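Local coordinates for protein LST4 (Kluyveromyces lactis, PDB 4ZY8) that is probably involved in amino acid uptake and in protein trafficking from the Golgi to the plasma membrane, and contributes here its longin domain, at residues F82-Y87 with Q123-L128. Sequence-based numbering, arbitrary orientation.
Sequences FTRIFY and QCENTL
Glu-125 reaches from helix 114-134 to Arg-84 and Phe-86 of strand 79-87, its carboxylate meeting the first while CG and part of the carboxylate lie over the second. CG is anti to the backbone N (chi1 173°) and the chain extended beyond it, which carries the carboxylate past the ring to Arg-84. In the resulting salt bridge NH1 of Arg-84 donates to OE1 of Glu-125 at 3.1 Å (N-H...O 151°), on the anti side of that oxygen and tilted from the carboxylate plane. The guanidinium and carboxylate planes stand 83° apart, so they do not pair side by side. Arg-84 also forms salt bridges with Asp-69 through NE and Asp-122 through NH1; three acids thus share this buried cation, whose charge would tend to keep them ionised.

The other contacts are made with the Phe-86 ring. CG of Glu-125 sits over one face, almost directly above the Phe-86 centroid at 3.5 Å, a CH-pi contact, with the carboxylate nearly parallel to the ring. At the edge, CZ of Phe-86 makes apolar contact with CD1 of Leu-128 at 4.2 Å. Helix 114-134 is thereby packed on one face of the antiparallel five-stranded sheet of order 2-1-5-4-3, characteristic of the longin fold.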
ATOM      1  N   PHE A  82       5.219   2.022   4.656  1.00 31.09           N
ATOM      2  CA  PHE A  82       4.918   0.603   4.795  1.00 33.44           C
ATOM      3  C   PHE A  82       4.050   0.106   3.645  1.00 33.23           C
ATOM      4  O   PHE A  82       3.073   0.742   3.253  1.00 31.28           O
ATOM      5  CB  PHE A  82       4.303   0.267   6.169  1.00 29.03           C
ATOM      6  CG  PHE A  82       2.996   0.974   6.504  1.00 31.59           C
ATOM      7  CD1 PHE A  82       1.781   0.320   6.357  1.00 30.22           C
ATOM      8  CD2 PHE A  82       2.990   2.253   7.034  1.00 33.78           C
ATOM      9  CE1 PHE A  82       0.574   0.941   6.707  1.00 28.82           C
ATOM     10  CE2 PHE A  82       1.791   2.889   7.393  1.00 28.80           C
ATOM     11  CZ  PHE A  82       0.584   2.225   7.230  1.00 26.75           C
ATOM     12  N   THR A  83       4.455  -1.033   3.101  1.00 28.61           N
ATOM     13  CA  THR A  83       3.901  -1.555   1.859  1.00 33.87           C
ATOM     14  C   THR A  83       3.461  -3.011   1.963  1.00 32.51           C
ATOM     15  O   THR A  83       4.236  -3.870   2.360  1.00 39.05           O
ATOM     16  CB  THR A  83       4.954  -1.469   0.710  1.00 36.47           C
ATOM     17  OG1 THR A  83       5.267  -0.104   0.447  1.00 36.91           O
ATOM     18  CG2 THR A  83       4.418  -2.109  -0.580  1.00 39.31           C
ATOM     19  N   ARG A  84       2.228  -3.279   1.565  1.00 32.81           N
ATOM     20  CA  ARG A  84       1.760  -4.639   1.328  1.00 30.49           C
ATOM     21  C   ARG A  84       1.837  -4.906  -0.164  1.00 34.30           C
ATOM     22  O   ARG A  84       1.195  -4.209  -0.953  1.00 29.66           O
ATOM     23  CB  ARG A  84       0.324  -4.816   1.829  1.00 27.93           C
ATOM     24  CG  ARG A  84      -0.445  -6.033   1.266  1.00 35.70           C
ATOM     25  CD  ARG A  84       0.110  -7.381   1.755  1.00 35.16           C
ATOM     26  NE  ARG A  84       0.203  -7.458   3.226  1.00 28.56           N
ATOM     27  CZ  ARG A  84      -0.703  -7.993   4.042  1.00 29.32           C
ATOM     28  NH1 ARG A  84      -1.830  -8.522   3.568  1.00 29.66           N
ATOM     29  NH2 ARG A  84      -0.467  -7.995   5.351  1.00 29.17           N
ATOM     30  N   ILE A  85       2.590  -5.920  -0.569  1.00 31.31           N
ATOM     31  CA  ILE A  85       2.690  -6.198  -1.991  1.00 30.90           C
ATOM     32  C   ILE A  85       2.264  -7.657  -2.201  1.00 32.39           C
ATOM     33  O   ILE A  85       2.582  -8.512  -1.397  1.00 35.27           O
ATOM     34  CB  ILE A  85       4.120  -5.879  -2.516  1.00 39.85           C
ATOM     35  CG1 ILE A  85       4.200  -5.916  -4.035  1.00 46.22           C
ATOM     36  CG2 ILE A  85       5.191  -6.738  -1.849  1.00 41.35           C
ATOM     37  CD1 ILE A  85       5.424  -5.182  -4.544  1.00 47.42           C
ATOM     38  N   PHE A  86       1.449  -7.913  -3.216  1.00 26.97           N
ATOM     39  CA  PHE A  86       0.894  -9.248  -3.443  1.00 31.56           C
ATOM     40  C   PHE A  86       0.655  -9.510  -4.916  1.00 33.86           C
ATOM     41  O   PHE A  86       0.628  -8.580  -5.719  1.00 29.37           O
ATOM     42  CB  PHE A  86      -0.418  -9.444  -2.675  1.00 36.83           C
ATOM     43  CG  PHE A  86      -1.469  -8.409  -2.982  1.00 34.68           C
ATOM     44  CD1 PHE A  86      -1.470  -7.194  -2.320  1.00 33.85           C
ATOM     45  CD2 PHE A  86      -2.469  -8.668  -3.905  1.00 30.84           C
ATOM     46  CE1 PHE A  86      -2.435  -6.229  -2.596  1.00 31.52           C
ATOM     47  CE2 PHE A  86      -3.440  -7.717  -4.186  1.00 32.75           C
ATOM     48  CZ  PHE A  86      -3.418  -6.488  -3.524  1.00 32.09           C
ATOM     49  N   TYR A  87       0.451 -10.764  -5.260  1.00 33.67           N
ATOM     50  CA  TYR A  87       0.191 -11.176  -6.618  1.00 39.35           C
ATOM     51  C   TYR A  87      -1.288 -11.431  -6.863  1.00 39.09           C
ATOM     52  O   TYR A  87      -1.981 -11.854  -5.979  1.00 40.65           O
ATOM     53  CB  TYR A  87       0.982 -12.442  -6.923  1.00 41.65           C
ATOM     54  CG  TYR A  87       2.465 -12.255  -6.922  1.00 43.99           C
ATOM     55  CD1 TYR A  87       3.189 -12.375  -5.766  1.00 42.19           C
ATOM     56  CD2 TYR A  87       3.141 -11.958  -8.080  1.00 41.63           C
ATOM     57  CE1 TYR A  87       4.532 -12.192  -5.758  1.00 46.28           C
ATOM     58  CE2 TYR A  87       4.493 -11.781  -8.083  1.00 40.65           C
ATOM     59  CZ  TYR A  87       5.187 -11.899  -6.915  1.00 48.27           C
ATOM     60  OH  TYR A  87       6.524 -11.730  -6.905  1.00 41.16           O
ATOM     61  N   GLN A 123      -7.490  -7.498   4.727  1.00 23.84           N
ATOM     62  CA  GLN A 123      -8.828  -7.187   4.214  1.00 25.68           C
ATOM     63  C   GLN A 123      -8.691  -6.329   2.940  1.00 25.75           C
ATOM     64  O   GLN A 123      -9.360  -6.587   1.943  1.00 27.71           O
ATOM     65  CB  GLN A 123      -9.672  -6.424   5.249  1.00 26.07           C
ATOM     66  CG  GLN A 123      -9.711  -7.022   6.659  1.00 33.01           C
ATOM     67  CD  GLN A 123     -10.655  -6.236   7.586  1.00 39.12           C
ATOM     68  OE1 GLN A 123     -10.920  -5.049   7.365  1.00 46.70           O
ATOM     69  NE2 GLN A 123     -11.079  -6.864   8.661  1.00 41.59           N
ATOM     70  N   CYS A 124      -7.798  -5.338   2.971  1.00 20.76           N
ATOM     71  CA  CYS A 124      -7.567  -4.483   1.778  1.00 22.97           C
ATOM     72  C   CYS A 124      -7.121  -5.303   0.567  1.00 25.36           C
ATOM     73  O   CYS A 124      -7.609  -5.096  -0.559  1.00 28.32           O
ATOM     74  CB  CYS A 124      -6.529  -3.408   2.079  1.00 26.95           C
ATOM     75  SG  CYS A 124      -7.093  -2.194   3.327  1.00 28.16           S
ATOM     76  N   GLU A 125      -6.194  -6.229   0.804  1.00 26.53           N
ATOM     77  CA  GLU A 125      -5.737  -7.151  -0.231  1.00 29.38           C
ATOM     78  C   GLU A 125      -6.906  -7.997  -0.759  1.00 27.07           C
ATOM     79  O   GLU A 125      -7.073  -8.095  -1.965  1.00 29.61           O
ATOM     80  CB  GLU A 125      -4.595  -8.044   0.293  1.00 29.72           C
ATOM     81  CG  GLU A 125      -4.163  -9.144  -0.669  1.00 38.51           C
ATOM     82  CD  GLU A 125      -3.056 -10.037  -0.087  1.00 38.66           C
ATOM     83  OE1 GLU A 125      -2.238  -9.542   0.716  1.00 37.84           O
ATOM     84  OE2 GLU A 125      -3.022 -11.240  -0.425  1.00 43.45           O
ATOM     85  N   ASN A 126      -7.722  -8.589   0.123  1.00 25.36           N
ATOM     86  CA  ASN A 126      -8.926  -9.329  -0.318  1.00 28.23           C
ATOM     87  C   ASN A 126      -9.858  -8.491  -1.187  1.00 29.06           C
ATOM     88  O   ASN A 126     -10.483  -8.997  -2.117  1.00 25.86           O
ATOM     89  CB  ASN A 126      -9.807  -9.802   0.867  1.00 26.55           C
ATOM     90  CG  ASN A 126      -9.140 -10.862   1.723  1.00 34.73           C
ATOM     91  OD1 ASN A 126      -8.233 -11.561   1.268  1.00 34.22           O
ATOM     92  ND2 ASN A 126      -9.638 -11.027   2.958  1.00 33.50           N
ATOM     93  N   THR A 127      -9.989  -7.213  -0.837  1.00 23.48           N
ATOM     94  CA  THR A 127     -10.947  -6.337  -1.515  1.00 28.53           C
ATOM     95  C   THR A 127     -10.536  -6.062  -2.972  1.00 29.11           C
ATOM     96  O   THR A 127     -11.352  -6.154  -3.908  1.00 28.81           O
ATOM     97  CB  THR A 127     -11.108  -5.022  -0.738  1.00 30.22           C
ATOM     98  OG1 THR A 127     -11.679  -5.304   0.548  1.00 26.84           O
ATOM     99  CG2 THR A 127     -12.042  -4.050  -1.488  1.00 32.47           C
ATOM    100  N   LEU A 128      -9.270  -5.733  -3.151  1.00 25.12           N
ATOM    101  CA  LEU A 128      -8.733  -5.459  -4.482  1.00 29.83           C
ATOM    102  C   LEU A 128      -8.735  -6.736  -5.344  1.00 33.01           C
ATOM    103  O   LEU A 128      -9.001  -6.683  -6.545  1.00 28.39           O
ATOM    104  CB  LEU A 128      -7.335  -4.874  -4.377  1.00 25.12           C
ATOM    105  CG  LEU A 128      -7.242  -3.496  -3.703  1.00 26.95           C
ATOM    106  CD1 LEU A 128      -5.804  -2.985  -3.660  1.00 25.99           C
ATOM    107  CD2 LEU A 128      -8.172  -2.448  -4.338  1.00 31.01           C
TER